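Local coordinates for protein-arginine-phosphatase (Geobacillus stearothermophilus, PDB 4PIC) that removes phosphate from phosphoarginine residues in proteins, and probably counteracts the protein arginine kinase McsB, at residues Leu22-Asn25 and Lys26-Pro29; Val53-Lys57 and Gly58-Ala62; Ala81-Ser84 and Gly85-Asp88; Thr103-Gln106 and Phe107-Thr111. All coordinates share one frame; numbering follows the deposited sequence.

Contact 1. Residues Leu22-Asn25 and Lys26-Pro29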
loop_
_atom_site.group_PDB
_atom_site.type_symbol
_atom_site.label_atom_id
_atom_site.label_comp_id
_atom_site.label_asym_id
_atom_site.label_seq_id
_atom_site.Cartn_x
_atom_site.Cartn_y
_atom_site.Cartn_z
ATOM N N LEU A 22 -12.725 17.217 9.168
ATOM C CA LEU A 22 -13.346 18.400 8.579
ATOM C C LEU A 22 -14.783 18.113 8.183
ATOM O O LEU A 22 -15.662 18.945 8.394
ATOM C CB LEU A 22 -12.540 18.887 7.373
ATOM C CG LEU A 22 -11.218 19.553 7.743
ATOM C CD1 LEU A 22 -10.336 19.620 6.514
ATOM C CD2 LEU A 22 -11.495 20.950 8.287
ATOM N N LEU A 23 -15.039 16.942 7.616
ATOM C CA LEU A 23 -16.399 16.646 7.177
ATOM C C LEU A 23 -17.289 16.376 8.381
ATOM O O LEU A 23 -18.417 16.880 8.449
ATOM C CB LEU A 23 -16.423 15.465 6.196
ATOM C CG LEU A 23 -17.801 15.032 5.684
ATOM C CD1 LEU A 23 -18.532 16.210 5.038
ATOM C CD2 LEU A 23 -17.666 13.856 4.715
ATOM N N GLU A 24 -16.781 15.613 9.344
ATOM C CA GLU A 24 -17.558 15.251 10.522
ATOM C C GLU A 24 -17.929 16.492 11.323
ATOM O O GLU A 24 -19.032 16.578 11.875
ATOM C CB GLU A 24 -16.776 14.250 11.386
ATOM C CG GLU A 24 -17.459 13.846 12.691
ATOM C CD GLU A 24 -18.703 12.992 12.490
ATOM O OE1 GLU A 24 -18.945 12.517 11.357
ATOM O OE2 GLU A 24 -19.445 12.795 13.477
ATOM N N ASN A 25 -17.032 17.472 11.350
ATOM C CA ASN A 25 -17.299 18.713 12.079
ATOM C C ASN A 25 -18.545 19.437 11.583
ATOM O O ASN A 25 -19.175 20.176 12.339
ATOM C CB ASN A 25 -16.105 19.664 12.010
ATOM C CG ASN A 25 -16.122 20.694 13.122
ATOM O OD1 ASN A 25 -16.339 20.360 14.287
ATOM N ND2 ASN A 25 -15.891 21.944 12.767
ATOM N N LYS A 26 -18.896 19.237 10.318
ATOM C CA LYS A 26 -20.083 19.892 9.759
ATOM C C LYS A 26 -21.390 19.282 10.252
ATOM O O LYS A 26 -22.446 19.914 10.141
ATOM C CB LYS A 26 -20.056 19.848 8.235
ATOM C CG LYS A 26 -18.912 20.625 7.599
ATOM C CD LYS A 26 -18.926 20.444 6.089
ATOM C CE LYS A 26 -17.931 21.369 5.417
ATOM N NZ LYS A 26 -18.347 22.798 5.560
ATOM N N GLN A 27 -21.333 18.051 10.752
ATOM C CA GLN A 27 -22.517 17.367 11.281
ATOM C C GLN A 27 -23.669 17.388 10.280
ATOM O O GLN A 27 -24.809 17.768 10.605
ATOM C CB GLN A 27 -22.940 17.995 12.612
ATOM C CG GLN A 27 -21.973 17.684 13.744
ATOM C CD GLN A 27 -22.062 16.240 14.190
ATOM O OE1 GLN A 27 -23.105 15.791 14.668
ATOM N NE2 GLN A 27 -20.969 15.499 14.034
ATOM N N LEU A 28 -23.368 17.006 9.046
ATOM C CA LEU A 28 -24.387 17.008 8.005
ATOM C C LEU A 28 -25.372 15.869 8.243
ATOM O O LEU A 28 -24.970 14.718 8.376
ATOM C CB LEU A 28 -23.747 16.837 6.628
ATOM C CG LEU A 28 -22.648 17.796 6.187
ATOM C CD1 LEU A 28 -22.122 17.352 4.822
ATOM C CD2 LEU A 28 -23.149 19.232 6.142
ATOM N N PRO A 29 -26.675 16.188 8.299
ATOM C CA PRO A 29 -27.676 15.122 8.424
ATOM C C PRO A 29 -27.548 14.111 7.286
ATOM O O PRO A 29 -27.308 14.508 6.150
ATOM C CB PRO A 29 -29.007 15.883 8.302
ATOM C CG PRO A 29 -28.694 17.257 8.773
ATOM C CD PRO A 29 -27.277 17.536 8.344
HETATM O O HOH W 1 -20.954 15.529 8.419
#

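Contact 2. Residues Val53-Lys57 and Gly58-Ala62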
loop_
_atom_site.group_PDB
_atom_site.type_symbol
_atom_site.label_atom_id
_atom_site.label_comp_id
_atom_site.label_asym_id
_atom_site.label_seq_id
_atom_site.Cartn_x
_atom_site.Cartn_y
_atom_site.Cartn_z
ATOM N N VAL A 53 -3.069 21.610 13.244
ATOM C CA VAL A 53 -3.766 22.420 12.248
ATOM C C VAL A 53 -5.285 22.245 12.328
ATOM O O VAL A 53 -6.045 23.186 12.044
ATOM C CB VAL A 53 -3.224 22.234 10.812
ATOM C CG1 VAL A 53 -1.714 22.492 10.787
ATOM C CG2 VAL A 53 -3.520 20.843 10.312
ATOM N N LEU A 54 -5.742 21.077 12.776
ATOM C CA LEU A 54 -7.171 20.924 13.058
ATOM C C LEU A 54 -7.581 21.796 14.243
ATOM O O LEU A 54 -8.631 22.436 14.211
ATOM C CB LEU A 54 -7.563 19.462 13.289
ATOM C CG LEU A 54 -7.518 18.591 12.029
ATOM C CD1 LEU A 54 -7.700 17.133 12.406
ATOM C CD2 LEU A 54 -8.581 19.023 11.006
ATOM N N LYS A 55 -6.748 21.840 15.272
ATOM C CA LYS A 55 -7.028 22.668 16.446
ATOM C C LYS A 55 -7.183 24.143 16.057
ATOM O O LYS A 55 -8.011 24.861 16.634
ATOM C CB LYS A 55 -5.912 22.500 17.487
ATOM C CG LYS A 55 -6.216 23.124 18.846
ATOM C CD LYS A 55 -4.982 23.096 19.742
ATOM C CE LYS A 55 -5.349 23.343 21.200
ATOM N NZ LYS A 55 -5.990 22.146 21.822
ATOM N N GLU A 56 -6.418 24.590 15.063
ATOM C CA GLU A 56 -6.485 25.982 14.614
ATOM C C GLU A 56 -7.864 26.330 14.064
ATOM O O GLU A 56 -8.273 27.497 14.054
ATOM C CB GLU A 56 -5.437 26.257 13.536
ATOM C CG GLU A 56 -4.012 26.098 14.008
ATOM C CD GLU A 56 -2.995 26.169 12.883
ATOM O OE1 GLU A 56 -3.379 26.428 11.718
ATOM O OE2 GLU A 56 -1.799 25.978 13.176
ATOM N N LYS A 57 -8.569 25.322 13.571
ATOM C CA LYS A 57 -9.918 25.516 13.053
ATOM C C LYS A 57 -11.002 25.049 14.024
ATOM O O LYS A 57 -12.162 24.874 13.631
ATOM C CB LYS A 57 -10.059 24.822 11.698
ATOM C CG LYS A 57 -9.166 25.427 10.618
ATOM C CD LYS A 57 -9.308 26.952 10.603
ATOM C CE LYS A 57 -8.544 27.597 9.454
ATOM N NZ LYS A 57 -9.231 27.384 8.152
ATOM N N GLY A 58 -10.618 24.860 15.282
ATOM C CA GLY A 58 -11.545 24.507 16.341
ATOM C C GLY A 58 -11.902 23.042 16.463
ATOM O O GLY A 58 -12.855 22.682 17.156
ATOM N N ILE A 59 -11.144 22.181 15.791
ATOM C CA ILE A 59 -11.474 20.768 15.753
ATOM C C ILE A 59 -10.507 19.987 16.635
ATOM O O ILE A 59 -9.291 20.107 16.490
ATOM C CB ILE A 59 -11.442 20.255 14.313
ATOM C CG1 ILE A 59 -12.548 20.936 13.502
ATOM C CG2 ILE A 59 -11.604 18.739 14.279
ATOM C CD1 ILE A 59 -12.447 20.683 11.997
ATOM N N GLU A 60 -11.054 19.234 17.586
ATOM C CA GLU A 60 -10.250 18.425 18.497
ATOM C C GLU A 60 -10.936 17.083 18.621
ATOM O O GLU A 60 -11.484 16.737 19.669
ATOM C CB GLU A 60 -10.137 19.081 19.878
ATOM C CG GLU A 60 -9.460 20.448 19.889
ATOM C CD GLU A 60 -9.505 21.118 21.258
ATOM O OE1 GLU A 60 -10.582 21.622 21.642
ATOM O OE2 GLU A 60 -8.465 21.132 21.955
ATOM N N ALA A 61 -10.910 16.328 17.533
ATOM C CA ALA A 61 -11.656 15.087 17.459
ATOM C C ALA A 61 -10.771 13.896 17.807
ATOM O O ALA A 61 -9.560 13.935 17.615
ATOM C CB ALA A 61 -12.238 14.924 16.081
ATOM N N ALA A 62 -11.391 12.844 18.332
ATOM C CA ALA A 62 -10.694 11.594 18.569
ATOM C C ALA A 62 -10.467 10.904 17.230
ATOM O O ALA A 62 -11.386 10.801 16.408
ATOM C CB ALA A 62 -11.505 10.702 19.502
#

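Contact 3. Residues Ala81-Ser84 and Gly85-Asp88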
loop_
_atom_site.group_PDB
_atom_site.type_symbol
_atom_site.label_atom_id
_atom_site.label_comp_id
_atom_site.label_asym_id
_atom_site.label_seq_id
_atom_site.Cartn_x
_atom_site.Cartn_y
_atom_site.Cartn_z
ATOM N N ALA A 81 -10.382 8.927 -2.143
ATOM C CA ALA A 81 -8.953 8.795 -1.952
ATOM C C ALA A 81 -8.276 10.163 -1.928
ATOM O O ALA A 81 -8.713 11.101 -2.592
ATOM C CB ALA A 81 -8.352 7.929 -3.069
HETATM N N MSE A 82 -7.177 10.264 -1.191
HETATM C CA MSE A 82 -6.447 11.525 -1.126
HETATM C C MSE A 82 -5.692 11.817 -2.421
HETATM O O MSE A 82 -5.467 12.975 -2.767
HETATM C CB MSE A 82 -5.488 11.544 0.082
HETATM C CG MSE A 82 -6.181 11.463 1.457
HETATM SE SE MSE A 82 -7.353 12.947 1.903
HETATM C CE MSE A 82 -8.974 12.364 1.046
ATOM N N THR A 83 -5.277 10.763 -3.118
ATOM C CA THR A 83 -4.465 10.909 -4.329
ATOM C C THR A 83 -4.906 9.887 -5.364
ATOM O O THR A 83 -5.542 8.896 -5.017
ATOM C CB THR A 83 -2.963 10.648 -4.045
ATOM O OG1 THR A 83 -2.756 9.253 -3.776
ATOM C CG2 THR A 83 -2.457 11.478 -2.870
ATOM N N SER A 84 -4.529 10.099 -6.621
ATOM C CA SER A 84 -4.802 9.108 -7.661
ATOM C C SER A 84 -4.087 7.781 -7.393
ATOM O O SER A 84 -4.642 6.705 -7.658
ATOM C CB SER A 84 -4.458 9.653 -9.052
ATOM O OG SER A 84 -3.096 10.010 -9.140
ATOM N N GLY A 85 -2.874 7.853 -6.847
ATOM C CA GLY A 85 -2.131 6.659 -6.477
ATOM C C GLY A 85 -2.921 5.812 -5.505
ATOM O O GLY A 85 -3.002 4.593 -5.647
ATOM N N HIS A 86 -3.532 6.459 -4.516
ATOM C CA HIS A 86 -4.353 5.725 -3.562
ATOM C C HIS A 86 -5.581 5.147 -4.250
ATOM O O HIS A 86 -5.957 4.000 -3.994
ATOM C CB HIS A 86 -4.787 6.629 -2.411
ATOM C CG HIS A 86 -3.682 6.971 -1.465
ATOM N ND1 HIS A 86 -3.269 8.266 -1.247
ATOM C CD2 HIS A 86 -2.910 6.187 -0.673
ATOM C CE1 HIS A 86 -2.278 8.266 -0.368
ATOM N NE2 HIS A 86 -2.048 7.019 -0.002
ATOM N N LYS A 87 -6.225 5.949 -5.095
ATOM C CA LYS A 87 -7.366 5.466 -5.862
ATOM C C LYS A 87 -6.995 4.220 -6.656
ATOM O O LYS A 87 -7.709 3.211 -6.619
ATOM C CB LYS A 87 -7.890 6.552 -6.800
ATOM C CG LYS A 87 -9.073 6.084 -7.649
ATOM C CD LYS A 87 -9.516 7.155 -8.626
ATOM C CE LYS A 87 -10.174 6.538 -9.850
ATOM N NZ LYS A 87 -9.228 5.616 -10.540
ATOM N N ASP A 88 -5.863 4.279 -7.347
ATOM C CA ASP A 88 -5.432 3.155 -8.168
ATOM C C ASP A 88 -5.158 1.914 -7.321
ATOM O O ASP A 88 -5.545 0.815 -7.688
ATOM C CB ASP A 88 -4.196 3.523 -8.991
ATOM C CG ASP A 88 -4.492 4.533 -10.081
ATOM O OD1 ASP A 88 -5.670 4.691 -10.465
ATOM O OD2 ASP A 88 -3.528 5.168 -10.554
#

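Contact 4. Residues Thr103-Gln106 and Phe107-Thr111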
loop_
_atom_site.group_PDB
_atom_site.type_symbol
_atom_site.label_atom_id
_atom_site.label_comp_id
_atom_site.label_asym_id
_atom_site.label_seq_id
_atom_site.Cartn_x
_atom_site.Cartn_y
_atom_site.Cartn_z
ATOM N N THR A 103 -10.831 10.050 -6.467
ATOM C CA THR A 103 -10.086 11.000 -5.636
ATOM C C THR A 103 -11.086 12.029 -5.141
ATOM O O THR A 103 -12.082 12.313 -5.811
ATOM C CB THR A 103 -8.950 11.727 -6.381
ATOM O OG1 THR A 103 -9.495 12.513 -7.453
ATOM C CG2 THR A 103 -7.935 10.725 -6.925
ATOM N N LEU A 104 -10.841 12.587 -3.965
ATOM C CA LEU A 104 -11.713 13.633 -3.454
ATOM C C LEU A 104 -11.847 14.780 -4.465
ATOM O O LEU A 104 -12.947 15.263 -4.716
ATOM C CB LEU A 104 -11.177 14.135 -2.113
ATOM C CG LEU A 104 -11.818 15.374 -1.518
ATOM C CD1 LEU A 104 -13.313 15.184 -1.271
ATOM C CD2 LEU A 104 -11.087 15.730 -0.219
ATOM N N LYS A 105 -10.730 15.171 -5.063
ATOM C CA LYS A 105 -10.708 16.254 -6.041
ATOM C C LYS A 105 -11.570 15.959 -7.264
ATOM O O LYS A 105 -12.358 16.806 -7.693
ATOM C CB LYS A 105 -9.268 16.545 -6.466
ATOM C CG LYS A 105 -9.135 17.641 -7.513
ATOM C CD LYS A 105 -9.521 18.994 -6.930
ATOM C CE LYS A 105 -9.145 20.136 -7.869
ATOM N NZ LYS A 105 -9.403 21.481 -7.265
ATOM N N GLN A 106 -11.429 14.761 -7.827
ATOM C CA GLN A 106 -12.201 14.419 -9.020
ATOM C C GLN A 106 -13.692 14.373 -8.707
ATOM O O GLN A 106 -14.515 14.810 -9.513
ATOM C CB GLN A 106 -11.714 13.104 -9.652
ATOM C CG GLN A 106 -12.316 11.835 -9.066
ATOM C CD GLN A 106 -11.936 10.580 -9.847
ATOM O OE1 GLN A 106 -11.028 9.842 -9.459
ATOM N NE2 GLN A 106 -12.639 10.336 -10.953
ATOM N N PHE A 107 -14.043 13.891 -7.517
ATOM C CA PHE A 107 -15.447 13.735 -7.167
ATOM C C PHE A 107 -16.193 15.059 -7.013
ATOM O O PHE A 107 -17.384 15.160 -7.352
ATOM C CB PHE A 107 -15.597 12.910 -5.892
ATOM C CG PHE A 107 -17.021 12.626 -5.543
ATOM C CD1 PHE A 107 -17.774 11.757 -6.317
ATOM C CD2 PHE A 107 -17.616 13.232 -4.450
ATOM C CE1 PHE A 107 -19.090 11.493 -6.005
ATOM C CE2 PHE A 107 -18.938 12.976 -4.132
ATOM C CZ PHE A 107 -19.679 12.105 -4.913
ATOM N N VAL A 108 -15.512 16.079 -6.500
ATOM C CA VAL A 108 -16.187 17.354 -6.287
ATOM C C VAL A 108 -15.897 18.402 -7.365
ATOM O O VAL A 108 -16.602 19.402 -7.443
ATOM C CB VAL A 108 -15.879 17.942 -4.895
ATOM C CG1 VAL A 108 -16.342 16.997 -3.794
ATOM C CG2 VAL A 108 -14.402 18.206 -4.767
ATOM N N SER A 109 -14.880 18.187 -8.195
ATOM C CA SER A 109 -14.456 19.230 -9.138
ATOM C C SER A 109 -14.448 18.817 -10.609
ATOM O O SER A 109 -14.425 19.675 -11.492
ATOM C CB SER A 109 -13.062 19.753 -8.772
ATOM O OG SER A 109 -12.046 18.879 -9.253
ATOM N N GLY A 110 -14.425 17.519 -10.883
ATOM C CA GLY A 110 -14.378 17.053 -12.261
ATOM C C GLY A 110 -13.005 17.097 -12.917
ATOM O O GLY A 110 -12.827 16.600 -14.033
ATOM N N THR A 111 -12.034 17.715 -12.251
ATOM C CA THR A 111 -10.648 17.584 -12.682
ATOM C C THR A 111 -9.905 16.789 -11.624
ATOM O O THR A 111 -10.425 16.554 -10.530
ATOM C CB THR A 111 -9.957 18.949 -12.934
ATOM O OG1 THR A 111 -8.636 18.733 -13.466
ATOM C CG2 THR A 111 -9.863 19.758 -11.646
#

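Contact 1. Residues Leu22-Asn25 and Lys26-Pro29
Gln27 folds its side chain back over the last turn of helix 15-25 and meets Glu24. Its CB leads to CG, which lies beside the backbone N (chi1 -71°) and sits 3.7 Å from Glu24 O. A bend at chi2 returns the amide to the same carbonyl. Gln27 CD stays 3.8 Å from Glu24 O. The tip, Gln27 NE2, donates to Glu24 O at 3.1 Å. Gln27 N also donates to Glu24 O, at 3.0 Å, and the two donors arrive from opposite faces of the carbonyl plane. Gln27 NE2 makes a weak bond to Glu24 OE2 at 3.2 Å. There the carboxylate and amide planes stand 81° apart. Lys26 N donates to Leu23 O, which also accepts a hydrogen bond from a water; that water accepts from Leu28 N. On the inner side Leu23 CD1 touches Leu28 CD1 at 3.8 Å, the side chains crossing at about a right angle. Leu28 packs on Ala141 and Gln145 of helix 123-150, and Lys26 NZ forms a salt bridge with Asp138. Gln27 has positive phi and leaves helical geometry. This is a helix C-terminal turn, leading from helix 15-25, through a loop, to strand 31-37 of the parallel sheet.

Contact 2. Residues Val53-Lys57 and Gly58-Ala62
Ile59 N and Gly58 N turn back onto the last turn of helix 48-56 in a Schellman motif, with Gly58 as the C-prime residue. Two backbone hydrogen bonds define it. Ile59 N donates to Leu54 O at 3.0 Å, and Gly58 N donates to Lys55 O at 2.9 Å. Leu54 O also accepts from Lys57 N, which reaches it from the face opposite Ile59 N. Gly58 has positive phi, 83°, as expected at the C-prime position of this motif.

The apolar contact lies on the buried side. Leu54 CB and Ile59 CB approach to 4.1 Å, bringing together the residues before and after the turn. Both side chains face helix 15-25: Leu54 packs on Ala21, and Ile59 on Leu22 and Asn25. The motif ends helix 48-56 where the chain meets helix 15-25.

The charged contact lies on the exposed side. Lys55 sends CG away from its backbone N (chi1 -170°), stays extended and bends only at chi4. Glu60 is extended beyond CG, and the two chains cross at a slant. They meet in a salt bridge, Lys55 NZ to Glu60 OE2 at 2.7 Å, with NZ 36° out of the carboxylate plane.

Contact 3. Residues Ala81-Ser84 and Gly85-Asp88
Thr83 caps the N-terminus of helix 84-93 through His86, a local contact where strand 78-81 of the parallel sheet passes into that helix. This N-cap lies beside the loop from Cys9, the nucleophile, to Arg15, whose residues probably bind the substrate. His86 N donates to Thr83 OG1 at 3.0 Å, with an N-H...O angle of 160°. The hydroxyl can reach it because chi1 of 70° places OG1 between the backbone N and the carbonyl carbon. The backbone carries on the helical pattern: Lys87 N donates to Thr83 O at 3.0 Å, and Asp88 N to Ser84 O at 2.7 Å.

Ala81 CB covers the inner side of the first turn, 3.9 Å from His86 CB and 3.5 Å from Lys87 N. The buried side chain of His86 comes, nearest atoms, about 3 Å from a bound phosphate ion, probably from the crystallisation liquor. His86 NE2 is hydrogen-bonded to Thr10 OG1. Thr83 and His86 also pack on Arg15, an active-site residue by similarity. The cap thus places the helix start beside Arg15 and the phosphate. Thr83 CG2 lies 3.7 Å from His86 ND1, while OG1 comes obliquely to the ring, 2.8 Å from ND1.

Contact 4. Residues Thr103-Gln106 and Phe107-Thr111
Lys105 O is gripped twice by one residue: Ser109 donates to it with both its backbone N and its hydroxyl. The N lies 2.9 Å from Lys105 O and the OG 2.6 Å from it, and they come from opposite faces of the carbonyl plane. Ser109 OG holds this place with chi1 of 81°, between its backbone N and carbonyl carbon. Ser109 OG accepts from Thr111 N at 3.2 Å, an ST turn that bends the chain as it leaves the helix. Lys105 CD is 3.4 Å from Ser109 OG, and Lys105 CE is 3.9 Å from Thr111 CG2. The side chains of Lys105 and Thr111 lie side by side and point the same way.

Gly110 N donates to Gln106 O at 3.0 Å. Gly110 is the first residue to leave helical geometry, with positive phi. Gln106 CA also gives a CH...O contact to Thr111 O.

At the other end Gln106 N donates to Thr103 OG1, and Thr103 N donates to Gln106 OE1 at 3.0 Å. Thr103 OG1 is also hydrogen-bonded to Asp112 OD2. Phe107 N donates to Thr103 O, and the Phe107 ring makes a cation-pi contact with Lys143. On the inner side Leu104 CD1 faces Val108 CG1 at 4.3 Å, and both residues pack on helix 123-150. Helix 104-109 thus has a capping box at its start and an ST turn at its end, after strand 101-103, outermost in the sheet within this chain.

Contacts 1 and 2 finish helices; contact 3 starts one; contact 4 spans a whole short helix. Contacts 1 and 2 touch each other, through Leu22 and Asn25 against Ile59. Contacts 3 and 4 are neighbours too: Thr103 CG2 packs on Thr83 and Ser84, and a probable hydrogen bond joins Ala81 O to Leu104 N. Contacts 1, 2 and 4 all pack on helix 123-150. Contacts 1 and 2 each lie across the chain's centre from contact 3. All four are partly buried. Contacts 1 and 2 bury leucine and isoleucine, while contacts 3 and 4 also bury His86 and Thr103. Contact 2 alone has a salt bridge across its segments. Contact 1 adds a glutamine amide to its backbone bonds, contacts 3 and 4 hydroxyl groups.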